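Local structure of galactose-binding like protein (Bacteroides thetaiotaomicron, 7M1A) at residues M1-K5 against E172-G177; K7-L13 against T59-V64; K52-F58 against Y166-F170; G104-W109 against Y153-K157. The protein is a SusE-like, calcium-binding protein whose galactose-binding-like domain, the part present here, probably takes part in carbohydrate recognition or breakdown. All blocks are in the same frame, centred on the assembly; numbering follows the deposited sequence.

Contact 1. Residues M1-K5 against E172-G177; sequences MELDK and ELTFWG. With CA (calcium ion), chain F.
Lys5 meets the strand Glu172-Trp176 chiefly through its ammonium group. Lys5 NZ gives hydrogen bonds to Thr174 OG1 and Leu173 O, and forms a salt bridge with Glu172 OE2 at 2.7 Å. The Lys5 chain is extended beyond CG, and this length brings NZ down onto the strand. Glu172 OE2 uses its anti lone pair here. The other oxygen, Glu172 OE1, binds the calcium ion at 2.3 Å, so one carboxylate serves both cations. Tyr28, Asn31, Arg33 and Thr171 complete the protein part of the metal site.

Backbone bonds join the chain ends. Leu3 N donates to Phe175 O at 2.9 Å, and Gly177 N donates to Met1 O at 2.8 Å. Glu2 and Trp176 form a single beta bridge. A water links Glu2 OE1 to Trp176 NE1, and a second water links Leu3 O to Phe175 N.

The apolar contacts are few. Glu2 CG lies over one face of the Trp176 indole, and Leu3 CD1 meets Phe175 CB at 3.9 Å.

The N-terminal segment thus lies along the end of strand 169-176. That strand pairs with strand 70-74, and Phe175 packs inward against Phe60 and Leu62 of strand 56-66.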
loop_
_atom_site.group_PDB
_atom_site.type_symbol
_atom_site.label_atom_id
_atom_site.label_comp_id
_atom_site.label_asym_id
_atom_site.label_seq_id
_atom_site.Cartn_x
_atom_site.Cartn_y
_atom_site.Cartn_z
HETATM N N MSE A 1 -2.788 24.287 9.965
HETATM C CA MSE A 1 -3.774 23.441 9.234
HETATM C C MSE A 1 -3.498 21.965 9.410
HETATM O O MSE A 1 -2.333 21.579 9.507
HETATM C CB MSE A 1 -3.815 23.760 7.724
HETATM C CG MSE A 1 -2.674 23.220 6.810
HETATM SE SE MSE A 1 -3.235 23.409 4.926
HETATM C CE MSE A 1 -4.093 21.692 4.464
ATOM N N GLU A 2 -4.575 21.171 9.479
ATOM C CA GLU A 2 -4.431 19.742 9.438
ATOM C C GLU A 2 -4.057 19.377 7.996
ATOM O O GLU A 2 -4.717 19.764 7.016
ATOM C CB GLU A 2 -5.738 19.082 9.884
ATOM C CG GLU A 2 -5.623 17.575 9.811
ATOM C CD GLU A 2 -6.822 16.830 10.373
ATOM O OE1 GLU A 2 -7.441 17.326 11.352
ATOM O OE2 GLU A 2 -7.015 15.721 9.882
ATOM N N LEU A 3 -3.050 18.520 7.841
ATOM C CA LEU A 3 -2.707 18.114 6.474
ATOM C C LEU A 3 -3.802 17.213 5.913
ATOM O O LEU A 3 -4.436 16.444 6.654
ATOM C CB LEU A 3 -1.375 17.366 6.475
ATOM C CG LEU A 3 -0.119 18.148 6.917
ATOM C CD1 LEU A 3 1.156 17.365 6.550
ATOM C CD2 LEU A 3 -0.049 19.577 6.344
ATOM N N ASP A 4 -4.090 17.353 4.625
ATOM C CA ASP A 4 -5.190 16.688 3.948
ATOM C C ASP A 4 -4.866 15.199 3.769
ATOM O O ASP A 4 -4.030 14.800 2.942
ATOM C CB ASP A 4 -5.403 17.364 2.585
ATOM C CG ASP A 4 -6.625 16.790 1.853
ATOM O OD1 ASP A 4 -7.187 15.796 2.303
ATOM O OD2 ASP A 4 -6.935 17.379 0.744
ATOM N N LYS A 5 -5.526 14.392 4.608
ATOM C CA LYS A 5 -5.285 12.937 4.621
ATOM C C LYS A 5 -5.724 12.237 3.334
ATOM O O LYS A 5 -5.207 11.150 3.057
ATOM C CB LYS A 5 -5.969 12.256 5.818
ATOM C CG LYS A 5 -5.362 12.691 7.141
ATOM C CD LYS A 5 -6.147 12.170 8.325
ATOM C CE LYS A 5 -5.411 12.438 9.632
ATOM N NZ LYS A 5 -6.202 11.989 10.801
ATOM N N GLU A 172 -5.048 5.573 14.304
ATOM C CA GLU A 172 -5.088 6.817 13.535
ATOM C C GLU A 172 -3.865 7.642 13.904
ATOM O O GLU A 172 -3.416 7.600 15.070
ATOM C CB GLU A 172 -6.360 7.650 13.848
ATOM C CG GLU A 172 -6.621 8.832 12.917
ATOM C CD GLU A 172 -6.945 8.464 11.464
ATOM O OE1 GLU A 172 -7.195 7.282 11.164
ATOM O OE2 GLU A 172 -7.037 9.391 10.656
ATOM N N LEU A 173 -3.368 8.424 12.938
ATOM C CA LEU A 173 -2.413 9.481 13.240
ATOM C C LEU A 173 -2.885 10.742 12.549
ATOM O O LEU A 173 -3.734 10.677 11.641
ATOM C CB LEU A 173 -0.963 9.071 12.908
ATOM C CG LEU A 173 -0.704 8.411 11.559
ATOM C CD1 LEU A 173 -0.913 9.435 10.453
ATOM C CD2 LEU A 173 0.716 7.848 11.561
ATOM N N THR A 174 -2.358 11.906 12.984
ATOM C CA THR A 174 -2.701 13.163 12.344
ATOM C C THR A 174 -1.434 14.014 12.320
ATOM O O THR A 174 -0.697 14.059 13.311
ATOM C CB THR A 174 -3.801 13.903 13.124
ATOM O OG1 THR A 174 -4.940 13.008 13.161
ATOM C CG2 THR A 174 -4.238 15.188 12.452
ATOM N N PHE A 175 -1.231 14.733 11.201
ATOM C CA PHE A 175 -0.196 15.757 11.119
ATOM C C PHE A 175 -0.862 17.126 10.903
ATOM O O PHE A 175 -1.871 17.251 10.207
ATOM C CB PHE A 175 0.766 15.586 9.946
ATOM C CG PHE A 175 1.673 14.401 10.103
ATOM C CD1 PHE A 175 1.272 13.073 9.827
ATOM C CD2 PHE A 175 2.933 14.597 10.620
ATOM C CE1 PHE A 175 2.143 12.005 10.045
ATOM C CE2 PHE A 175 3.793 13.513 10.835
ATOM C CZ PHE A 175 3.423 12.198 10.543
ATOM N N TRP A 176 -0.256 18.158 11.496
ATOM C CA TRP A 176 -0.603 19.540 11.234
ATOM C C TRP A 176 0.654 20.248 10.705
ATOM O O TRP A 176 1.736 19.866 11.114
ATOM C CB TRP A 176 -1.190 20.238 12.498
ATOM C CG TRP A 176 -2.481 19.724 13.037
ATOM C CD1 TRP A 176 -3.735 20.244 12.822
ATOM C CD2 TRP A 176 -2.656 18.526 13.838
ATOM N NE1 TRP A 176 -4.638 19.491 13.469
ATOM C CE2 TRP A 176 -4.047 18.454 14.129
ATOM C CE3 TRP A 176 -1.812 17.556 14.422
ATOM C CZ2 TRP A 176 -4.578 17.509 14.992
ATOM C CZ3 TRP A 176 -2.341 16.608 15.290
ATOM C CH2 TRP A 176 -3.726 16.574 15.573
ATOM N N GLY A 177 0.481 21.261 9.823
ATOM C CA GLY A 177 1.596 22.159 9.457
ATOM C C GLY A 177 1.280 23.185 8.398
ATOM O O GLY A 177 0.031 23.436 8.397
HETATM CA CA CA F . -8.238 5.267 11.578
HETATM O O HOH W 1 -7.503 19.292 13.217
HETATM O O HOH W 2 -3.155 15.120 8.940
HETATM O O HOH W 3 -9.828 3.570 11.915
#

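Contact 2. Residues K7-L13 against T59-V64; sequences KFREMYL and TFDLGV
Arg9 and Asp61 exchange two backbone hydrogen bonds. Arg9 N donates to Asp61 O and Asp61 N to Arg9 O, each at 2.8 Å. Met11 N reaches Thr59 O by a longer bond of 3.1 Å. Leu62 CD2 sits over one face of the Phe8 ring, 4.0 Å from its centroid, a CH-pi contact. The two side chains lie side by side and point the same way. On the side of the sheet that carries Asp61, the selenium of Met11, a selenomethionine here, touches Asp61 CB (SE to CB 4.0 Å). The Leu13 side chain crosses that of Thr59 at about a right angle, its CG 3.8 Å from Thr59 OG1, which is hydrogen-bonded to Asp16.

Strand 9-11 is thereby added antiparallel to strand 56-66, in one of the two sheets of a beta sandwich, consistent with a galactose-binding-like fold. Asp61 makes an Asx turn: its OD1 accepts from Gly63 N at 2.8 Å, met from above the carboxylate plane. Gly63 has a positive phi of 81°, and a side chain here would run into Lys7 O.

Further out, Arg152 makes a salt bridge to Asp61 OD1. Trp30 meets the Phe8 ring edge-to-face. At the dimer interface, Arg9 forms salt bridges with Glu99 and Asp61 of the second subunit, and Glu10 with Lys25 of that subunit.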
loop_
_atom_site.group_PDB
_atom_site.type_symbol
_atom_site.label_atom_id
_atom_site.label_comp_id
_atom_site.label_asym_id
_atom_site.label_seq_id
_atom_site.Cartn_x
_atom_site.Cartn_y
_atom_site.Cartn_z
ATOM N N LYS A 7 -4.712 12.923 0.543
ATOM C CA LYS A 7 -3.531 12.918 -0.282
ATOM C C LYS A 7 -2.469 11.927 0.215
ATOM O O LYS A 7 -1.447 11.674 -0.440
ATOM C CB LYS A 7 -2.924 14.300 -0.362
ATOM C CG LYS A 7 -3.887 15.307 -0.972
ATOM C CD LYS A 7 -3.242 16.635 -1.203
ATOM C CE LYS A 7 -4.212 17.662 -1.813
ATOM N NZ LYS A 7 -4.954 17.140 -3.014
ATOM N N PHE A 8 -2.640 11.389 1.438
ATOM C CA PHE A 8 -1.562 10.505 1.982
ATOM C C PHE A 8 -1.527 9.207 1.156
ATOM O O PHE A 8 -2.570 8.730 0.660
ATOM C CB PHE A 8 -1.858 10.133 3.460
ATOM C CG PHE A 8 -1.681 11.206 4.497
ATOM C CD1 PHE A 8 -1.580 12.565 4.169
ATOM C CD2 PHE A 8 -1.615 10.816 5.861
ATOM C CE1 PHE A 8 -1.424 13.526 5.166
ATOM C CE2 PHE A 8 -1.478 11.767 6.872
ATOM C CZ PHE A 8 -1.427 13.115 6.531
ATOM N N ARG A 9 -0.332 8.623 1.049
ATOM C CA ARG A 9 -0.202 7.388 0.301
ATOM C C ARG A 9 0.727 6.412 0.993
ATOM O O ARG A 9 1.797 6.816 1.508
ATOM C CB ARG A 9 0.387 7.643 -1.101
ATOM C CG ARG A 9 -0.521 8.507 -1.955
ATOM C CD ARG A 9 -1.753 7.821 -2.508
ATOM N NE ARG A 9 -2.507 8.631 -3.385
ATOM C CZ ARG A 9 -3.550 9.384 -3.039
ATOM N NH1 ARG A 9 -3.951 9.445 -1.793
ATOM N NH2 ARG A 9 -4.198 10.084 -3.944
ATOM N N GLU A 10 0.330 5.133 1.051
ATOM C CA GLU A 10 1.209 4.076 1.542
ATOM C C GLU A 10 2.440 3.981 0.626
ATOM O O GLU A 10 2.353 4.235 -0.572
ATOM C CB GLU A 10 0.385 2.784 1.563
ATOM C CG GLU A 10 1.088 1.548 2.040
ATOM C CD GLU A 10 1.767 0.683 1.022
ATOM O OE1 GLU A 10 2.080 1.239 -0.067
ATOM O OE2 GLU A 10 2.123 -0.423 1.378
HETATM N N MSE A 11 3.590 3.663 1.245
HETATM C CA MSE A 11 4.780 3.265 0.509
HETATM C C MSE A 11 5.251 1.930 1.052
HETATM O O MSE A 11 4.849 1.520 2.159
HETATM C CB MSE A 11 5.843 4.327 0.629
HETATM C CG MSE A 11 5.402 5.628 -0.005
HETATM SE SE MSE A 11 6.822 6.970 -0.039
HETATM C CE MSE A 11 7.897 6.154 -1.421
ATOM N N TYR A 12 6.248 1.314 0.372
ATOM C CA TYR A 12 6.727 0.030 0.872
ATOM C C TYR A 12 8.161 -0.067 0.380
ATOM O O TYR A 12 8.398 -0.237 -0.832
ATOM C CB TYR A 12 5.934 -1.175 0.375
ATOM C CG TYR A 12 6.406 -2.416 1.108
ATOM C CD1 TYR A 12 6.089 -2.651 2.476
ATOM C CD2 TYR A 12 7.307 -3.292 0.466
ATOM C CE1 TYR A 12 6.616 -3.752 3.146
ATOM C CE2 TYR A 12 7.815 -4.398 1.141
ATOM C CZ TYR A 12 7.504 -4.593 2.482
ATOM O OH TYR A 12 8.059 -5.632 3.145
ATOM N N LEU A 13 9.120 0.191 1.288
ATOM C CA LEU A 13 10.540 0.149 0.975
ATOM C C LEU A 13 11.128 -1.158 1.450
ATOM O O LEU A 13 10.545 -1.817 2.267
ATOM C CB LEU A 13 11.274 1.280 1.710
ATOM C CG LEU A 13 10.696 2.691 1.595
ATOM C CD1 LEU A 13 11.635 3.741 2.177
ATOM C CD2 LEU A 13 10.403 3.034 0.110
ATOM N N THR A 59 6.507 3.165 6.103
ATOM C CA THR A 59 6.821 4.378 5.370
ATOM C C THR A 59 5.551 4.860 4.657
ATOM O O THR A 59 4.805 4.063 4.065
ATOM C CB THR A 59 7.878 4.051 4.323
ATOM O OG1 THR A 59 9.024 3.411 4.914
ATOM C CG2 THR A 59 8.366 5.282 3.592
ATOM N N PHE A 60 5.383 6.190 4.530
ATOM C CA PHE A 60 4.260 6.745 3.768
ATOM C C PHE A 60 4.595 8.144 3.275
ATOM O O PHE A 60 5.616 8.702 3.627
ATOM C CB PHE A 60 2.938 6.695 4.541
ATOM C CG PHE A 60 2.917 7.422 5.846
ATOM C CD1 PHE A 60 3.431 6.826 6.994
ATOM C CD2 PHE A 60 2.382 8.714 5.983
ATOM C CE1 PHE A 60 3.317 7.441 8.261
ATOM C CE2 PHE A 60 2.321 9.357 7.249
ATOM C CZ PHE A 60 2.770 8.718 8.365
ATOM N N ASP A 61 3.752 8.669 2.396
ATOM C CA ASP A 61 3.925 9.922 1.679
ATOM C C ASP A 61 2.779 10.800 2.141
ATOM O O ASP A 61 1.587 10.410 2.032
ATOM C CB ASP A 61 3.846 9.573 0.200
ATOM C CG ASP A 61 4.021 10.676 -0.802
ATOM O OD1 ASP A 61 4.017 11.865 -0.447
ATOM O OD2 ASP A 61 4.255 10.312 -1.990
ATOM N N LEU A 62 3.073 12.035 2.562
ATOM C CA LEU A 62 2.048 13.012 2.953
ATOM C C LEU A 62 1.365 13.625 1.729
ATOM O O LEU A 62 0.302 14.248 1.885
ATOM C CB LEU A 62 2.635 14.164 3.820
ATOM C CG LEU A 62 3.326 13.724 5.129
ATOM C CD1 LEU A 62 4.118 14.864 5.730
ATOM C CD2 LEU A 62 2.276 13.203 6.125
ATOM N N GLY A 63 1.962 13.472 0.529
ATOM C CA GLY A 63 1.313 14.031 -0.648
ATOM C C GLY A 63 1.561 15.527 -0.819
ATOM O O GLY A 63 1.106 16.096 -1.798
ATOM N N VAL A 64 2.278 16.155 0.115
ATOM C CA VAL A 64 2.607 17.571 0.054
ATOM C C VAL A 64 3.967 17.703 0.754
ATOM O O VAL A 64 4.317 16.866 1.581
ATOM C CB VAL A 64 1.544 18.408 0.808
ATOM C CG1 VAL A 64 0.194 18.381 0.085
ATOM C CG2 VAL A 64 1.446 18.001 2.285
HETATM O O HOH W 4 5.991 0.750 4.520
#

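Contact 3. Residues K52-F58 against Y166-F170; sequences KDGPAVF and YNICF
The Tyr166 ring lies with one face against the backbone of Gly54 and Pro55. Gly54 C is 3.3 Å above the ring plane, offset toward the rim, and Pro55 N lies over the same face. Gly54 CA and Pro55 CD both make CH-pi contacts there, Gly54 CA at 3.8 Å from the centroid of the Tyr166 ring. Lys52 O lies at the ring's edge, in plane, 3.5 Å from Tyr166 CD2. Deeper in, Phe58 CZ comes to the edge of the Phe170 ring, 3.7 Å from Phe170 CE1. Ile168 CG2 lies at the edge of the Phe58 ring. Phe58 CG stands between its backbone N and carbonyl carbon (chi1 65°), which turns the ring toward Phe170.

Polar links are sparse. Ala56 N donates to Tyr166 O at 3.2 Å, and a water accepts from both Lys52 N and Tyr166 N. Lys52 CE passes 3.3 Å from Asn167 OD1, whose hydrogen bond goes to Thr47.

A leucine in place of Tyr166 would probably leave the Gly54-Pro55 peptide without its flat cover and open a gap beside Lys52.

The contact joins the starts of strands 56-66 and 169-176, which belong to different sheets. Its chemistry grades from a tyrosine laid on backbone at the partly exposed end to a buried aromatic pair, which implies that shape and apolar contact hold it more than polar bonds do.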
loop_
_atom_site.group_PDB
_atom_site.type_symbol
_atom_site.label_atom_id
_atom_site.label_comp_id
_atom_site.label_asym_id
_atom_site.label_seq_id
_atom_site.Cartn_x
_atom_site.Cartn_y
_atom_site.Cartn_z
ATOM N N LYS A 52 10.326 -10.015 15.665
ATOM C CA LYS A 52 11.141 -9.312 14.692
ATOM C C LYS A 52 12.592 -9.221 15.127
ATOM O O LYS A 52 12.842 -9.144 16.336
ATOM C CB LYS A 52 10.556 -7.919 14.378
ATOM C CG LYS A 52 9.179 -7.999 13.721
ATOM C CD LYS A 52 8.614 -6.614 13.387
ATOM C CE LYS A 52 7.306 -6.671 12.594
ATOM N NZ LYS A 52 7.536 -7.312 11.266
ATOM N N ASP A 53 13.470 -9.024 14.143
ATOM C CA ASP A 53 14.906 -8.828 14.381
ATOM C C ASP A 53 15.243 -7.437 14.943
ATOM O O ASP A 53 16.348 -7.208 15.461
ATOM C CB ASP A 53 15.774 -9.028 13.114
ATOM C CG ASP A 53 15.896 -10.469 12.722
ATOM O OD1 ASP A 53 15.527 -11.360 13.546
ATOM O OD2 ASP A 53 16.398 -10.702 11.605
ATOM N N GLY A 54 14.327 -6.509 14.775
ATOM C CA GLY A 54 14.528 -5.129 15.149
ATOM C C GLY A 54 13.209 -4.377 15.092
ATOM O O GLY A 54 12.198 -4.910 14.663
ATOM N N PRO A 55 13.243 -3.085 15.494
ATOM C CA PRO A 55 12.062 -2.204 15.503
ATOM C C PRO A 55 11.258 -2.325 14.212
ATOM O O PRO A 55 11.819 -2.287 13.090
ATOM C CB PRO A 55 12.698 -0.816 15.641
ATOM C CG PRO A 55 13.939 -1.048 16.523
ATOM C CD PRO A 55 14.457 -2.414 16.010
ATOM N N ALA A 56 9.924 -2.366 14.325
ATOM C CA ALA A 56 9.103 -2.358 13.118
ATOM C C ALA A 56 9.248 -0.982 12.486
ATOM O O ALA A 56 9.288 0.037 13.147
ATOM C CB ALA A 56 7.647 -2.567 13.431
ATOM N N VAL A 57 9.276 -0.961 11.138
ATOM C CA VAL A 57 9.407 0.281 10.376
ATOM C C VAL A 57 8.353 0.280 9.264
ATOM O O VAL A 57 8.265 -0.683 8.548
ATOM C CB VAL A 57 10.846 0.462 9.822
ATOM C CG1 VAL A 57 10.952 1.647 8.870
ATOM C CG2 VAL A 57 11.876 0.481 10.913
ATOM N N PHE A 58 7.670 1.421 9.060
ATOM C CA PHE A 58 6.867 1.511 7.835
ATOM C C PHE A 58 6.913 2.976 7.377
ATOM O O PHE A 58 7.375 3.881 8.091
ATOM C CB PHE A 58 5.439 0.981 8.078
ATOM C CG PHE A 58 4.627 1.778 9.046
ATOM C CD1 PHE A 58 3.944 2.931 8.684
ATOM C CD2 PHE A 58 4.639 1.417 10.405
ATOM C CE1 PHE A 58 3.238 3.700 9.601
ATOM C CE2 PHE A 58 3.948 2.188 11.342
ATOM C CZ PHE A 58 3.281 3.359 10.971
ATOM N N TYR A 166 8.783 -5.530 19.290
ATOM C CA TYR A 166 9.012 -4.551 18.224
ATOM C C TYR A 166 7.752 -4.339 17.357
ATOM O O TYR A 166 7.782 -3.450 16.511
ATOM C CB TYR A 166 10.163 -4.991 17.305
ATOM C CG TYR A 166 11.529 -4.954 17.920
ATOM C CD1 TYR A 166 11.989 -3.861 18.641
ATOM C CD2 TYR A 166 12.315 -6.102 17.932
ATOM C CE1 TYR A 166 13.279 -3.830 19.215
ATOM C CE2 TYR A 166 13.579 -6.098 18.516
ATOM C CZ TYR A 166 14.049 -4.973 19.186
ATOM O OH TYR A 166 15.304 -4.953 19.736
ATOM N N ASN A 167 6.679 -5.151 17.547
ATOM C CA ASN A 167 5.461 -5.001 16.761
ATOM C C ASN A 167 4.793 -3.662 17.032
ATOM O O ASN A 167 4.999 -3.037 18.053
ATOM C CB ASN A 167 4.569 -6.235 16.970
ATOM C CG ASN A 167 5.169 -7.429 16.268
ATOM O OD1 ASN A 167 5.187 -7.472 15.019
ATOM N ND2 ASN A 167 5.639 -8.413 17.018
ATOM N N ILE A 168 3.892 -3.288 16.129
ATOM C CA ILE A 168 3.092 -2.103 16.380
ATOM C C ILE A 168 1.677 -2.274 15.815
ATOM O O ILE A 168 1.472 -2.795 14.713
ATOM C CB ILE A 168 3.776 -0.810 15.828
ATOM C CG1 ILE A 168 3.003 0.468 16.181
ATOM C CG2 ILE A 168 4.017 -0.942 14.316
ATOM C CD1 ILE A 168 3.744 1.737 15.866
ATOM N N CYS A 169 0.666 -1.757 16.549
ATOM C CA CYS A 169 -0.676 -1.588 15.999
ATOM C C CYS A 169 -1.220 -0.254 16.572
ATOM O O CYS A 169 -0.939 0.109 17.714
ATOM C CB CYS A 169 -1.582 -2.765 16.385
ATOM S SG CYS A 169 -1.868 -3.039 18.152
ATOM N N PHE A 170 -2.077 0.413 15.811
ATOM C CA PHE A 170 -2.728 1.637 16.252
ATOM C C PHE A 170 -3.834 1.991 15.252
ATOM O O PHE A 170 -3.904 1.342 14.170
ATOM C CB PHE A 170 -1.788 2.824 16.500
ATOM C CG PHE A 170 -1.129 3.363 15.274
ATOM C CD1 PHE A 170 -0.021 2.682 14.711
ATOM C CD2 PHE A 170 -1.545 4.538 14.685
ATOM C CE1 PHE A 170 0.646 3.193 13.592
ATOM C CE2 PHE A 170 -0.875 5.045 13.545
ATOM C CZ PHE A 170 0.189 4.342 13.008
HETATM O O HOH W 5 9.514 -8.400 18.093
#

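Contact 4. Residues G104-W109 against Y153-K157; sequences GSWDQW and YIRIK
The loop between strands 88-96 and 110-116 folds over strand 151-158 here, and Arg155 of that strand fills the space between two tryptophans. Arg155 CD lies over the Trp109 indole, 3.6 Å from its six-membered ring centroid. The guanidinium makes a cation-pi contact: Arg155 CZ is 4.5 Å from the centroid of the Trp106 six-membered ring, over the face, with the planes 44° apart. A bend at chi3 (135°) carries the group round to Gly104. There Arg155 NH1 and NH2 both donate to Gly104 O, at 2.9 and 3.1 Å. Asp16 gives NH2 a salt bridge, and Thr59 OG1 takes NE. Trp109 CH2 also packs on Tyr153 CB at 3.7 Å.

A methionine in place of Arg155 would probably leave Gly104 O and Asp16 without their mates.

A type I beta turn, Trp106 to Trp109, sets both indoles around the arginine. Such cation-pi and CH-pi packing fastens a connecting loop onto a beta-sandwich strand, consistent with a galactose-binding-like fold.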
loop_
_atom_site.group_PDB
_atom_site.type_symbol
_atom_site.label_atom_id
_atom_site.label_comp_id
_atom_site.label_asym_id
_atom_site.label_seq_id
_atom_site.Cartn_x
_atom_site.Cartn_y
_atom_site.Cartn_z
ATOM N N GLY A 104 15.275 1.243 1.307
ATOM C CA GLY A 104 14.900 1.338 2.715
ATOM C C GLY A 104 15.958 1.840 3.688
ATOM O O GLY A 104 15.734 1.865 4.931
ATOM N N SER A 105 17.117 2.263 3.143
ATOM C CA SER A 105 18.164 2.764 4.005
ATOM C C SER A 105 17.687 4.017 4.765
ATOM O O SER A 105 16.922 4.859 4.285
ATOM C CB SER A 105 19.440 3.082 3.215
ATOM O OG SER A 105 20.420 3.713 4.098
ATOM N N TRP A 106 18.269 4.204 5.958
ATOM C CA TRP A 106 17.986 5.398 6.768
ATOM C C TRP A 106 18.778 6.651 6.340
ATOM O O TRP A 106 18.598 7.751 6.870
ATOM C CB TRP A 106 18.216 5.086 8.244
ATOM C CG TRP A 106 17.191 4.178 8.832
ATOM C CD1 TRP A 106 17.256 2.811 9.023
ATOM C CD2 TRP A 106 15.860 4.554 9.177
ATOM N NE1 TRP A 106 16.067 2.348 9.562
ATOM C CE2 TRP A 106 15.221 3.407 9.698
ATOM C CE3 TRP A 106 15.232 5.788 9.247
ATOM C CZ2 TRP A 106 13.927 3.454 10.199
ATOM C CZ3 TRP A 106 13.945 5.828 9.767
ATOM C CH2 TRP A 106 13.322 4.686 10.237
ATOM N N ASP A 107 19.755 6.484 5.463
ATOM C CA ASP A 107 20.702 7.531 5.196
ATOM C C ASP A 107 20.065 8.895 4.951
ATOM O O ASP A 107 20.635 9.908 5.389
ATOM C CB ASP A 107 21.635 7.154 4.023
ATOM C CG ASP A 107 22.642 6.065 4.382
ATOM O OD1 ASP A 107 22.898 5.811 5.586
ATOM O OD2 ASP A 107 23.256 5.542 3.444
ATOM N N GLN A 108 19.017 8.998 4.086
ATOM C CA GLN A 108 18.505 10.281 3.684
ATOM C C GLN A 108 17.544 10.879 4.753
ATOM O O GLN A 108 17.031 11.995 4.534
ATOM C CB GLN A 108 17.776 10.265 2.331
ATOM C CG GLN A 108 16.383 9.673 2.391
ATOM C CD GLN A 108 15.974 9.162 1.026
ATOM O OE1 GLN A 108 16.245 8.014 0.708
ATOM N NE2 GLN A 108 15.356 10.047 0.237
ATOM N N TRP A 109 17.120 10.099 5.788
ATOM C CA TRP A 109 15.975 10.452 6.714
ATOM C C TRP A 109 16.534 11.240 7.901
ATOM O O TRP A 109 17.658 10.980 8.380
ATOM C CB TRP A 109 15.327 9.134 7.145
ATOM C CG TRP A 109 14.665 8.399 6.016
ATOM C CD1 TRP A 109 15.238 7.477 5.211
ATOM C CD2 TRP A 109 13.297 8.521 5.663
ATOM N NE1 TRP A 109 14.283 7.042 4.288
ATOM C CE2 TRP A 109 13.070 7.642 4.578
ATOM C CE3 TRP A 109 12.239 9.323 6.179
ATOM C CZ2 TRP A 109 11.811 7.506 3.992
ATOM C CZ3 TRP A 109 10.999 9.166 5.594
ATOM C CH2 TRP A 109 10.804 8.295 4.498
ATOM N N TYR A 153 7.826 12.878 3.149
ATOM C CA TYR A 153 7.757 11.433 3.372
ATOM C C TYR A 153 8.032 11.163 4.833
ATOM O O TYR A 153 8.827 11.903 5.426
ATOM C CB TYR A 153 8.804 10.740 2.489
ATOM C CG TYR A 153 8.607 11.136 1.056
ATOM C CD1 TYR A 153 7.575 10.612 0.249
ATOM C CD2 TYR A 153 9.452 12.088 0.484
ATOM C CE1 TYR A 153 7.468 11.003 -1.084
ATOM C CE2 TYR A 153 9.308 12.526 -0.823
ATOM C CZ TYR A 153 8.285 12.002 -1.605
ATOM O OH TYR A 153 8.144 12.431 -2.913
ATOM N N ILE A 154 7.371 10.155 5.349
ATOM C CA ILE A 154 7.444 9.878 6.786
ATOM C C ILE A 154 7.765 8.418 7.018
ATOM O O ILE A 154 7.319 7.540 6.276
ATOM C CB ILE A 154 6.102 10.198 7.460
ATOM C CG1 ILE A 154 5.778 11.702 7.338
ATOM C CG2 ILE A 154 6.096 9.809 8.950
ATOM C CD1 ILE A 154 6.646 12.639 8.118
ATOM N N ARG A 155 8.538 8.131 8.070
ATOM C CA ARG A 155 8.673 6.783 8.593
ATOM C C ARG A 155 8.282 6.783 10.073
ATOM O O ARG A 155 8.610 7.727 10.835
ATOM C CB ARG A 155 10.062 6.178 8.417
ATOM C CG ARG A 155 10.267 5.707 7.007
ATOM C CD ARG A 155 11.739 5.325 6.835
ATOM N NE ARG A 155 11.655 4.018 6.118
ATOM C CZ ARG A 155 12.724 3.276 5.901
ATOM N NH1 ARG A 155 13.942 3.701 6.264
ATOM N NH2 ARG A 155 12.632 2.063 5.364
ATOM N N ILE A 156 7.649 5.684 10.490
ATOM C CA ILE A 156 7.462 5.441 11.929
ATOM C C ILE A 156 8.231 4.174 12.295
ATOM O O ILE A 156 8.210 3.174 11.580
ATOM C CB ILE A 156 5.978 5.381 12.283
ATOM C CG1 ILE A 156 5.415 6.831 12.175
ATOM C CG2 ILE A 156 5.737 4.815 13.689
ATOM C CD1 ILE A 156 3.923 6.954 12.376
ATOM N N LYS A 157 9.067 4.293 13.361
ATOM C CA LYS A 157 9.846 3.175 13.898
ATOM C C LYS A 157 9.346 2.845 15.318
ATOM O O LYS A 157 9.332 3.721 16.174
ATOM C CB LYS A 157 11.321 3.581 13.880
ATOM C CG LYS A 157 12.303 2.531 14.420
ATOM C CD LYS A 157 13.773 3.118 14.596
ATOM C CE LYS A 157 14.734 1.975 14.820
ATOM N NZ LYS A 157 16.150 2.407 14.944
#

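Contacts 2, 3 and 4 all reach one sheet: strand 56-66 serves contacts 2 and 3, and its neighbour 151-158 carries contact 4. Contact 2 meets contact 4 directly, with Phe60 O 2.9 Å from Ile154 N. Contact 3 meets it where Phe58 O lies 3.0 Å from Ile156 N. Strand 169-176, in the other sheet, links contacts 1 and 3, whose centres are about 23 Å apart on opposite sides of the chain's centre. Between the sheets, Leu173 CD2 of contact 1 packs 3.4 Å from Ile156 CD1 of contact 4. Contact 1 holds a calcium ligand, while the Phe170 side chain of contact 3 is about 7 Å from the ion. Contact 4 lies away from it.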